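Local coordinates for cytoplasmic export protein 1 (Saccharomyces cerevisiae, PDB 3VWA) that takes part in nuclear tRNA export, binding tRNA and possibly passing aminoacylated tRNAs from export receptors at the nuclear pore to the translation machinery, at residues A45-E50 / Q82-V87; I138-E143 / I284-I289; K227-E230 / T234-S237; A425-Q428 / E434-T437. One frame throughout, in Å; residues are numbered along the deposited sequence.

Contact 1: residues A45-E50 / Q82-V87; sequences AKRSPE and QSTFIV
Arg47 reaches Thr84 because its CG stands opposite the backbone N (chi1 -158°) and the chain then runs extended to NE, while the rotation of Thr84 (chi1 -62°) puts OG1 beside its own backbone N, on the path of the arginine. The two side chains cross at about a right angle. NH1 of Arg47 meets OG1 of Thr84 at 2.7 Å, with the oxygen lying in the guanidinium plane at its edge; the bond is somewhat bent, 145° at the hydrogen. CD of Arg47 also packs against that oxygen, 3.6 Å from Thr84 OG1. The hydroxyl passes its own hydrogen to the carbonyl of Asp80, so it is used in both directions. The guanidinium has further holds: NH1 also reaches the carbonyl of Asp78, and NH2 makes a salt bridge with Glu52, at the start of helix 52-64.

On the other branch of Thr84 the contact is apolar. CB of Ala45 rests 4.0 Å from CG2 of Thr84, and Ile55 of helix 52-64 touches both residues. Alongside, Ala45 N donates to Thr84 O at 2.9 Å in a nearly straight backbone bond, where strand 39-45 ends beside the chain leading into strand 85-89. Just past it the chain swings away in an inverse gamma turn centred on Lys46, closed by a weak bond from Arg47 N to Ala45 O. A strand of an antiparallel sheet that runs through a short loop into a helix packed on the sheet is consistent with the small N-terminal lobe of a kinase-like domain.

Contact 2: residues I138-E143 / I284-I289; sequences INIKGE and IENFII
Lys141 lays its aliphatic chain across the ring of Phe287, and this is the close-packed half of the contact. CD of Lys141 sits over one face, 3.9 Å from the centroid of the Phe287 ring, in a CH-pi contact shifted toward the rim. The chain bends at its last torsion, and NZ of Lys141 stays above the same ring at 4.9 Å from the Phe287 centroid, a cation-pi contact 18° off the ring normal. Phe287 holds its ring out to the lysine with CG opposite the backbone N (chi1 -157°), and the buried ring also has Leu247 against it.

Beside this is a firm polar link: ND2 of Asn286 donates to O of Ile140 at 2.9 Å, the oxygen lying in the amide plane and the donor on a carbonyl lone pair. The loose side is the exposed side chain of Ile140, which comes no nearer than 4.1 Å, from CB to Asn286 ND2.

The loop is stiffened from within. Asn139 to Gly142 form a type I turn, and OD1 of Asn139 takes the amide N of Glu143 from above its carbonyl plane. In return ND2 of Asn139 meets OE1 of Glu143 on the anti side, tilted out of the carboxylate plane.

This turn tips the hairpin of strands 136-138 and 144-146, probably of the kinase-like domain, and meets helix 283-303, where the chain passes on toward the helical array; that helix packs against helix 239-248, through Ile288 on Phe243 and Leu247, and against helix 321-335, through Ile284 and Ile289 on Leu331.

Contact 3: residues K227-E230 / T234-S237; sequences KRLE and TWRS
The carbonyl oxygen of Leu229 is gripped by the hydroxyl of Thr232 and pressed by Trp235, whose CB comes to 3.0 Å from Leu229 O. The same hydroxyl of Thr232 weakly accepts the amide of Trp235, tying the two helices at their turn. CG of Trp235 is opposite its backbone N (chi1 -172°), which swings the indole back across the end of the preceding helix. CA of Glu230 sits 3.6 Å above the centroid of the Trp235 five-membered ring, almost on its normal. Farther out, CG of Glu230 rests 3.5 Å from Trp235 CE2, over the same plate; the two side chains run alongside, with carboxylate and ring planes 43° apart. Arg236 CG passes 3.8 Å from O of Glu230, which lies over one face of the guanidinium. With an alanine in place of Trp235, CA and CG of Glu230 would probably be left without the ring they pack on, and a gap would open beside Leu229. Leu117 of helix 106-122 touches both Leu229 and Trp235; the pair of short helices 222-231 and 233-237 is consistent with the helical C-terminal lobe of a kinase-like domain.

Contact 4: residues A425-Q428 / E434-T437; sequences AKTQ and EIRT
The chain leaves helix 413-427 and returns in helix 433-446 so sharply that CA of Gln428 lies 4.6 Å from CA of Arg436, and carbonyls of the first segment face side chains of the second. Ile435 makes the apolar half. With its CG1 beside the backbone N (chi1 -67°), CG2 falls opposite that N and is directed at Thr427, meeting CB of Thr427 at 3.7 Å and O of Thr427 at 3.6 Å. The hydroxyl of Thr427, lodged between its own backbone N and carbonyl carbon (chi1 76°), takes no part in that touch; it pairs with the hydroxyl of Thr439, one turn farther along the second helix.

Arg436 makes the other half with its methylenes. CD of Arg436 lies 3.1 Å from O of Gln428, and CG of Arg436 lies 3.4 Å from the same atom. The carbonyl oxygen sits at the guanidinium edge, near its plane. The chain turns at its third torsion (chi3 -53°), carrying the charge away to a salt bridge from NE to Asp471, while NH2 binds the carbonyl of Asp430 in the connecting loop. A leucine at Arg436 would be likely to leave Asp471 without its positive mate and the Asp430 carbonyl without this donor.

Gln428 starts out away from the second helix, and its NE2 is hydrogen-bonded to the carbonyl of Ala464 in helix 454-469. Ile435 is inserted against Leu398 and Leu401 of helix 394-407, and Arg436 touches Pro476 of helix 474-487, so the bend is packed between those two helices in the HEAT-repeat part of the chain.

Contacts 1, 2 and 3 probably belong to or border the kinase-like domain, whereas contact 4 lies far off among the helices of the HEAT-repeat end, its centre about 72 Å from that of contact 1 and 61 Å from that of contact 3, each pair on opposite sides of the chain's centre. Contact 2 is the most central, about 11 Å from the centre of the chain, and it closes a long loop inside which contact 3 is nested; their centres are about 23 Å apart and their nearest atoms about 13 Å. Contact 1 sits in the N-terminal six-stranded sheet, with nearest atoms about 12 Å from contact 2. None touches another.

Contact 1: residues A45-E50 / Q82-V87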
loop_
_atom_site.group_PDB
_atom_site.type_symbol
_atom_site.label_atom_id
_atom_site.label_comp_id
_atom_site.label_asym_id
_atom_site.label_seq_id
_atom_site.Cartn_x
_atom_site.Cartn_y
_atom_site.Cartn_z
ATOM N N ALA A 45 32.904 3.387 -1.365
ATOM C CA ALA A 45 33.802 4.475 -0.967
ATOM C C ALA A 45 34.453 5.139 -2.150
ATOM O O ALA A 45 34.939 4.474 -3.094
ATOM C CB ALA A 45 34.902 3.967 -0.054
ATOM N N LYS A 46 34.487 6.461 -2.071
ATOM C CA LYS A 46 35.229 7.255 -3.023
ATOM C C LYS A 46 36.623 7.349 -2.442
ATOM O O LYS A 46 37.039 8.404 -1.966
ATOM C CB LYS A 46 34.592 8.628 -3.139
ATOM C CG LYS A 46 33.331 8.651 -3.985
ATOM C CD LYS A 46 33.105 10.114 -4.341
ATOM C CE LYS A 46 31.723 10.348 -4.905
ATOM N NZ LYS A 46 31.370 11.787 -4.700
ATOM N N ARG A 47 37.322 6.215 -2.447
ATOM C CA ARG A 47 38.578 6.099 -1.723
ATOM C C ARG A 47 39.712 6.838 -2.419
ATOM O O ARG A 47 39.908 6.719 -3.620
ATOM C CB ARG A 47 38.955 4.641 -1.506
ATOM C CG ARG A 47 39.921 4.445 -0.329
ATOM C CD ARG A 47 39.997 2.947 -0.086
ATOM N NE ARG A 47 41.197 2.505 0.616
ATOM C CZ ARG A 47 41.421 1.222 0.895
ATOM N NH1 ARG A 47 40.516 0.288 0.580
ATOM N NH2 ARG A 47 42.531 0.864 1.490
ATOM N N SER A 48 40.453 7.608 -1.652
ATOM C CA SER A 48 41.544 8.381 -2.208
ATOM C C SER A 48 42.552 8.524 -1.092
ATOM O O SER A 48 42.249 8.181 0.069
ATOM C CB SER A 48 41.048 9.739 -2.782
ATOM O OG SER A 48 41.021 10.768 -1.813
ATOM N N PRO A 49 43.768 8.979 -1.429
ATOM C CA PRO A 49 44.799 9.229 -0.411
ATOM C C PRO A 49 44.359 10.144 0.763
ATOM O O PRO A 49 44.687 9.870 1.917
ATOM C CB PRO A 49 45.926 9.873 -1.232
ATOM C CG PRO A 49 45.768 9.233 -2.571
ATOM C CD PRO A 49 44.287 9.195 -2.791
ATOM N N GLU A 50 43.620 11.205 0.473
ATOM C CA GLU A 50 43.162 12.138 1.520
ATOM C C GLU A 50 42.038 11.608 2.453
ATOM O O GLU A 50 42.022 11.902 3.639
ATOM C CB GLU A 50 42.732 13.453 0.871
ATOM C CG GLU A 50 42.459 13.318 -0.618
ATOM C CD GLU A 50 41.273 14.140 -1.078
ATOM O OE1 GLU A 50 40.626 14.783 -0.216
ATOM O OE2 GLU A 50 40.989 14.129 -2.302
ATOM N N GLN A 82 38.412 1.548 -4.681
ATOM C CA GLN A 82 37.528 1.295 -5.850
ATOM C C GLN A 82 36.810 -0.106 -5.872
ATOM O O GLN A 82 35.956 -0.327 -6.710
ATOM C CB GLN A 82 38.225 1.641 -7.194
ATOM C CG GLN A 82 38.914 0.490 -7.930
ATOM C CD GLN A 82 39.868 0.984 -9.004
ATOM O OE1 GLN A 82 40.218 2.172 -9.050
ATOM N NE2 GLN A 82 40.304 0.070 -9.874
ATOM N N SER A 83 37.158 -1.022 -4.969
ATOM C CA SER A 83 36.201 -2.063 -4.509
ATOM C C SER A 83 36.000 -2.001 -2.981
ATOM O O SER A 83 35.877 -3.033 -2.312
ATOM C CB SER A 83 36.638 -3.484 -4.875
ATOM O OG SER A 83 36.131 -3.849 -6.137
ATOM N N THR A 84 35.983 -0.795 -2.431
ATOM C CA THR A 84 35.826 -0.642 -0.976
ATOM C C THR A 84 34.346 -0.420 -0.617
ATOM O O THR A 84 33.751 0.612 -0.961
ATOM C CB THR A 84 36.816 0.415 -0.443
ATOM O OG1 THR A 84 38.143 -0.067 -0.707
ATOM C CG2 THR A 84 36.688 0.621 1.065
ATOM N N PHE A 85 33.756 -1.426 0.026
ATOM C CA PHE A 85 32.316 -1.451 0.271
ATOM C C PHE A 85 31.949 -1.691 1.710
ATOM O O PHE A 85 32.671 -2.352 2.464
ATOM C CB PHE A 85 31.620 -2.546 -0.514
ATOM C CG PHE A 85 31.860 -2.518 -2.009
ATOM C CD1 PHE A 85 31.476 -1.407 -2.779
ATOM C CD2 PHE A 85 32.402 -3.637 -2.672
ATOM C CE1 PHE A 85 31.645 -1.395 -4.163
ATOM C CE2 PHE A 85 32.591 -3.619 -4.080
ATOM C CZ PHE A 85 32.210 -2.497 -4.817
ATOM N N ILE A 86 30.798 -1.128 2.067
ATOM C CA ILE A 86 30.031 -1.533 3.234
ATOM C C ILE A 86 28.657 -1.960 2.712
ATOM O O ILE A 86 27.892 -1.168 2.079
ATOM C CB ILE A 86 29.896 -0.391 4.266
ATOM C CG1 ILE A 86 31.279 0.120 4.722
ATOM C CG2 ILE A 86 29.032 -0.844 5.434
ATOM C CD1 ILE A 86 31.254 1.416 5.535
ATOM N N VAL A 87 28.319 -3.210 2.980
ATOM C CA VAL A 87 27.054 -3.759 2.492
ATOM C C VAL A 87 26.081 -3.927 3.651
ATOM O O VAL A 87 26.409 -4.580 4.679
ATOM C CB VAL A 87 27.246 -5.089 1.737
ATOM C CG1 VAL A 87 25.970 -5.446 0.992
ATOM C CG2 VAL A 87 28.393 -4.992 0.736
#

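Contact 2: residues I138-E143 / I284-I289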
loop_
_atom_site.group_PDB
_atom_site.type_symbol
_atom_site.label_atom_id
_atom_site.label_comp_id
_atom_site.label_asym_id
_atom_site.label_seq_id
_atom_site.Cartn_x
_atom_site.Cartn_y
_atom_site.Cartn_z
ATOM N N ILE A 138 16.301 5.305 6.006
ATOM C CA ILE A 138 15.114 4.542 6.446
ATOM C C ILE A 138 15.286 3.059 6.133
ATOM O O ILE A 138 15.596 2.713 4.994
ATOM C CB ILE A 138 13.914 4.988 5.632
ATOM C CG1 ILE A 138 13.923 6.524 5.589
ATOM C CG2 ILE A 138 12.638 4.428 6.270
ATOM C CD1 ILE A 138 13.138 7.099 4.441
ATOM N N ASN A 139 14.999 2.181 7.085
ATOM C CA ASN A 139 15.046 0.763 6.724
ATOM C C ASN A 139 13.756 0.338 6.052
ATOM O O ASN A 139 12.901 1.215 5.826
ATOM C CB ASN A 139 15.420 -0.138 7.921
ATOM C CG ASN A 139 14.493 0.028 9.111
ATOM O OD1 ASN A 139 13.294 0.290 8.973
ATOM N ND2 ASN A 139 15.042 -0.186 10.291
ATOM N N ILE A 140 13.571 -0.976 5.767
ATOM C CA ILE A 140 12.306 -1.427 5.140
ATOM C C ILE A 140 11.071 -1.230 6.037
ATOM O O ILE A 140 9.978 -1.209 5.537
ATOM C CB ILE A 140 12.282 -2.908 4.624
ATOM C CG1 ILE A 140 13.164 -3.810 5.477
ATOM C CG2 ILE A 140 12.714 -2.966 3.153
ATOM C CD1 ILE A 140 12.552 -4.281 6.770
ATOM N N LYS A 141 11.259 -1.140 7.349
ATOM C CA LYS A 141 10.136 -0.972 8.267
ATOM C C LYS A 141 9.892 0.495 8.587
ATOM O O LYS A 141 9.191 0.834 9.535
ATOM C CB LYS A 141 10.421 -1.764 9.515
ATOM C CG LYS A 141 10.288 -3.276 9.290
ATOM C CD LYS A 141 10.104 -4.001 10.621
ATOM C CE LYS A 141 9.769 -5.478 10.408
ATOM N NZ LYS A 141 10.426 -6.391 11.394
ATOM N N GLY A 142 10.506 1.388 7.812
ATOM C CA GLY A 142 10.159 2.817 7.892
ATOM C C GLY A 142 10.834 3.518 9.062
ATOM O O GLY A 142 10.565 4.692 9.320
ATOM N N GLU A 143 11.729 2.806 9.745
ATOM C CA GLU A 143 12.367 3.317 10.935
ATOM C C GLU A 143 13.637 4.034 10.498
ATOM O O GLU A 143 14.341 3.611 9.552
ATOM C CB GLU A 143 12.767 2.181 11.926
ATOM C CG GLU A 143 11.652 1.324 12.536
ATOM C CD GLU A 143 12.222 0.061 13.248
ATOM O OE1 GLU A 143 12.957 -0.701 12.583
ATOM O OE2 GLU A 143 12.002 -0.160 14.461
ATOM N N ILE A 284 3.999 1.612 7.408
ATOM C CA ILE A 284 2.690 1.116 7.059
ATOM C C ILE A 284 2.784 -0.142 6.190
ATOM O O ILE A 284 2.177 -1.180 6.513
ATOM C CB ILE A 284 1.847 2.179 6.330
ATOM C CG1 ILE A 284 1.486 3.285 7.344
ATOM C CG2 ILE A 284 0.625 1.501 5.693
ATOM C CD1 ILE A 284 0.427 4.261 6.889
ATOM N N GLU A 285 3.535 -0.029 5.094
ATOM C CA GLU A 285 3.655 -1.090 4.083
ATOM C C GLU A 285 4.290 -2.358 4.618
ATOM O O GLU A 285 3.810 -3.450 4.334
ATOM C CB GLU A 285 4.486 -0.609 2.878
ATOM C CG GLU A 285 3.954 0.606 2.139
ATOM C CD GLU A 285 4.374 1.944 2.763
ATOM O OE1 GLU A 285 4.789 1.969 3.942
ATOM O OE2 GLU A 285 4.296 2.997 2.085
ATOM N N ASN A 286 5.378 -2.232 5.365
ATOM C CA ASN A 286 6.189 -3.392 5.703
ATOM C C ASN A 286 6.233 -3.717 7.183
ATOM O O ASN A 286 6.924 -4.633 7.569
ATOM C CB ASN A 286 7.633 -3.224 5.186
ATOM C CG ASN A 286 7.688 -3.014 3.678
ATOM O OD1 ASN A 286 6.920 -3.616 2.924
ATOM N ND2 ASN A 286 8.526 -2.095 3.245
ATOM N N PHE A 287 5.516 -2.980 8.019
ATOM C CA PHE A 287 5.488 -3.319 9.435
ATOM C C PHE A 287 4.038 -3.506 9.806
ATOM O O PHE A 287 3.602 -4.638 10.117
ATOM C CB PHE A 287 6.145 -2.208 10.288
ATOM C CG PHE A 287 6.643 -2.668 11.625
ATOM C CD1 PHE A 287 6.275 -3.904 12.144
ATOM C CD2 PHE A 287 7.459 -1.829 12.403
ATOM C CE1 PHE A 287 6.712 -4.305 13.394
ATOM C CE2 PHE A 287 7.919 -2.240 13.651
ATOM C CZ PHE A 287 7.540 -3.474 14.147
ATOM N N ILE A 288 3.264 -2.413 9.744
ATOM C CA ILE A 288 1.872 -2.489 10.183
ATOM C C ILE A 288 1.014 -3.511 9.402
ATOM O O ILE A 288 0.386 -4.403 10.003
ATOM C CB ILE A 288 1.200 -1.082 10.257
ATOM C CG1 ILE A 288 1.938 -0.188 11.247
ATOM C CG2 ILE A 288 -0.242 -1.215 10.652
ATOM C CD1 ILE A 288 1.500 1.271 11.244
ATOM N N ILE A 289 0.970 -3.378 8.077
ATOM C CA ILE A 289 0.097 -4.223 7.253
ATOM C C ILE A 289 0.367 -5.746 7.372
ATOM O O ILE A 289 -0.569 -6.524 7.494
ATOM C CB ILE A 289 0.101 -3.809 5.751
ATOM C CG1 ILE A 289 -0.654 -2.470 5.501
ATOM C CG2 ILE A 289 -0.612 -4.840 4.944
ATOM C CD1 ILE A 289 -0.462 -1.946 4.083
#

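Contact 3: residues K227-E230 / T234-S237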
loop_
_atom_site.group_PDB
_atom_site.type_symbol
_atom_site.label_atom_id
_atom_site.label_comp_id
_atom_site.label_asym_id
_atom_site.label_seq_id
_atom_site.Cartn_x
_atom_site.Cartn_y
_atom_site.Cartn_z
ATOM N N LYS A 227 15.876 12.736 28.185
ATOM C CA LYS A 227 15.015 12.730 29.371
ATOM C C LYS A 227 14.112 13.963 29.462
ATOM O O LYS A 227 13.044 13.877 30.035
ATOM C CB LYS A 227 15.842 12.613 30.663
ATOM C CG LYS A 227 16.952 11.587 30.569
ATOM C CD LYS A 227 17.346 11.008 31.917
ATOM C CE LYS A 227 18.276 9.805 31.717
ATOM N NZ LYS A 227 18.871 9.323 32.996
ATOM N N ARG A 228 14.538 15.100 28.904
ATOM C CA ARG A 228 13.746 16.337 28.992
ATOM C C ARG A 228 12.557 16.255 28.055
ATOM O O ARG A 228 11.391 16.502 28.436
ATOM C CB ARG A 228 14.615 17.565 28.675
ATOM C CG ARG A 228 15.617 17.847 29.775
ATOM C CD ARG A 228 16.707 18.807 29.337
ATOM N NE ARG A 228 17.520 19.259 30.466
ATOM C CZ ARG A 228 17.537 20.504 30.953
ATOM N NH1 ARG A 228 16.799 21.459 30.408
ATOM N NH2 ARG A 228 18.320 20.803 31.982
ATOM N N LEU A 229 12.868 15.867 26.826
ATOM C CA LEU A 229 11.903 15.709 25.768
ATOM C C LEU A 229 10.885 14.635 26.156
ATOM O O LEU A 229 9.676 14.816 25.984
ATOM C CB LEU A 229 12.673 15.323 24.481
ATOM C CG LEU A 229 12.579 16.201 23.226
ATOM C CD1 LEU A 229 12.957 17.654 23.468
ATOM C CD2 LEU A 229 13.376 15.633 22.039
ATOM N N GLU A 230 11.374 13.524 26.702
ATOM C CA GLU A 230 10.491 12.441 27.129
ATOM C C GLU A 230 9.465 12.918 28.143
ATOM O O GLU A 230 8.370 12.345 28.258
ATOM C CB GLU A 230 11.277 11.260 27.676
ATOM C CG GLU A 230 11.906 10.440 26.555
ATOM C CD GLU A 230 12.847 9.346 27.027
ATOM O OE1 GLU A 230 12.816 8.953 28.206
ATOM O OE2 GLU A 230 13.635 8.871 26.194
ATOM N N THR A 234 4.401 17.321 24.497
ATOM C CA THR A 234 4.480 16.901 23.083
ATOM C C THR A 234 4.801 15.422 22.938
ATOM O O THR A 234 4.082 14.663 22.279
ATOM C CB THR A 234 5.527 17.734 22.345
ATOM O OG1 THR A 234 5.107 19.091 22.382
ATOM C CG2 THR A 234 5.750 17.272 20.865
ATOM N N TRP A 235 5.882 15.024 23.587
ATOM C CA TRP A 235 6.303 13.661 23.566
ATOM C C TRP A 235 5.236 12.698 24.011
ATOM O O TRP A 235 5.059 11.675 23.380
ATOM C CB TRP A 235 7.561 13.521 24.386
ATOM C CG TRP A 235 8.220 12.167 24.290
ATOM C CD1 TRP A 235 7.815 10.988 24.912
ATOM C CD2 TRP A 235 9.452 11.798 23.565
ATOM N NE1 TRP A 235 8.655 9.969 24.616
ATOM C CE2 TRP A 235 9.650 10.363 23.818
ATOM C CE3 TRP A 235 10.344 12.466 22.763
ATOM C CZ2 TRP A 235 10.732 9.657 23.300
ATOM C CZ3 TRP A 235 11.410 11.748 22.219
ATOM C CH2 TRP A 235 11.606 10.370 22.496
ATOM N N ARG A 236 4.514 13.024 25.082
ATOM C CA ARG A 236 3.602 12.105 25.756
ATOM C C ARG A 236 2.266 12.098 25.044
ATOM O O ARG A 236 1.509 11.154 25.169
ATOM C CB ARG A 236 3.384 12.539 27.220
ATOM C CG ARG A 236 4.576 12.350 28.169
ATOM C CD ARG A 236 4.132 12.618 29.617
ATOM N NE ARG A 236 5.146 12.350 30.654
ATOM C CZ ARG A 236 5.574 13.257 31.543
ATOM N NH1 ARG A 236 6.495 12.941 32.454
ATOM N NH2 ARG A 236 5.080 14.493 31.526
ATOM N N SER A 237 1.966 13.194 24.346
ATOM C CA SER A 237 0.793 13.330 23.463
ATOM C C SER A 237 0.924 12.530 22.146
ATOM O O SER A 237 -0.099 12.189 21.538
ATOM C CB SER A 237 0.574 14.814 23.066
ATOM O OG SER A 237 0.050 15.550 24.170
#

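Contact 4: residues A425-Q428 / E434-T437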
loop_
_atom_site.group_PDB
_atom_site.type_symbol
_atom_site.label_atom_id
_atom_site.label_comp_id
_atom_site.label_asym_id
_atom_site.label_seq_id
_atom_site.Cartn_x
_atom_site.Cartn_y
_atom_site.Cartn_z
ATOM N N ALA A 425 -30.771 -15.941 -14.922
ATOM C CA ALA A 425 -32.116 -16.432 -15.168
ATOM C C ALA A 425 -32.856 -16.676 -13.856
ATOM O O ALA A 425 -34.058 -16.449 -13.778
ATOM C CB ALA A 425 -32.098 -17.687 -16.026
ATOM N N LYS A 426 -32.130 -17.097 -12.817
ATOM C CA LYS A 426 -32.743 -17.265 -11.517
ATOM C C LYS A 426 -33.012 -15.949 -10.820
ATOM O O LYS A 426 -34.095 -15.726 -10.345
ATOM C CB LYS A 426 -31.920 -18.176 -10.617
ATOM C CG LYS A 426 -32.778 -18.702 -9.484
ATOM C CD LYS A 426 -31.973 -19.226 -8.306
ATOM C CE LYS A 426 -32.807 -19.242 -7.017
ATOM N NZ LYS A 426 -31.853 -19.101 -5.866
ATOM N N THR A 427 -32.038 -15.055 -10.777
ATOM C CA THR A 427 -32.272 -13.781 -10.121
ATOM C C THR A 427 -33.334 -12.897 -10.810
ATOM O O THR A 427 -33.867 -12.013 -10.214
ATOM C CB THR A 427 -30.943 -13.031 -9.812
ATOM O OG1 THR A 427 -30.402 -12.447 -11.015
ATOM C CG2 THR A 427 -29.934 -14.047 -9.151
ATOM N N GLN A 428 -33.664 -13.183 -12.054
ATOM C CA GLN A 428 -34.721 -12.476 -12.723
ATOM C C GLN A 428 -36.127 -12.837 -12.162
ATOM O O GLN A 428 -37.116 -12.105 -12.380
ATOM C CB GLN A 428 -34.610 -12.706 -14.243
ATOM C CG GLN A 428 -35.576 -11.871 -15.064
ATOM C CD GLN A 428 -35.222 -11.769 -16.546
ATOM O OE1 GLN A 428 -34.593 -12.671 -17.144
ATOM N NE2 GLN A 428 -35.646 -10.662 -17.158
ATOM N N GLU A 434 -36.140 -5.390 -6.426
ATOM C CA GLU A 434 -34.923 -4.662 -6.722
ATOM C C GLU A 434 -33.905 -5.559 -7.530
ATOM O O GLU A 434 -33.309 -5.120 -8.520
ATOM C CB GLU A 434 -34.397 -4.039 -5.440
ATOM C CG GLU A 434 -33.388 -2.913 -5.614
ATOM C CD GLU A 434 -33.956 -1.688 -6.322
ATOM O OE1 GLU A 434 -35.194 -1.465 -6.253
ATOM O OE2 GLU A 434 -33.166 -0.944 -6.945
ATOM N N ILE A 435 -33.824 -6.822 -7.156
ATOM C CA ILE A 435 -32.958 -7.789 -7.770
ATOM C C ILE A 435 -33.461 -8.120 -9.141
ATOM O O ILE A 435 -32.660 -8.211 -10.073
ATOM C CB ILE A 435 -32.823 -9.076 -6.901
ATOM C CG1 ILE A 435 -32.082 -8.749 -5.603
ATOM C CG2 ILE A 435 -32.078 -10.192 -7.662
ATOM C CD1 ILE A 435 -31.937 -9.927 -4.626
ATOM N N ARG A 436 -34.780 -8.309 -9.279
ATOM C CA ARG A 436 -35.396 -8.451 -10.622
ATOM C C ARG A 436 -35.118 -7.308 -11.589
ATOM O O ARG A 436 -34.784 -7.567 -12.766
ATOM C CB ARG A 436 -36.899 -8.801 -10.572
ATOM C CG ARG A 436 -37.152 -10.065 -9.680
ATOM C CD ARG A 436 -38.469 -10.746 -9.930
ATOM N NE ARG A 436 -39.610 -9.812 -9.837
ATOM C CZ ARG A 436 -40.206 -9.411 -8.712
ATOM N NH1 ARG A 436 -41.246 -8.577 -8.807
ATOM N NH2 ARG A 436 -39.791 -9.841 -7.509
ATOM N N THR A 437 -35.258 -6.076 -11.096
ATOM C CA THR A 437 -35.009 -4.841 -11.851
ATOM C C THR A 437 -33.539 -4.821 -12.315
ATOM O O THR A 437 -33.250 -4.658 -13.522
ATOM C CB THR A 437 -35.368 -3.590 -10.990
ATOM O OG1 THR A 437 -36.724 -3.705 -10.517
ATOM C CG2 THR A 437 -35.249 -2.256 -11.778
#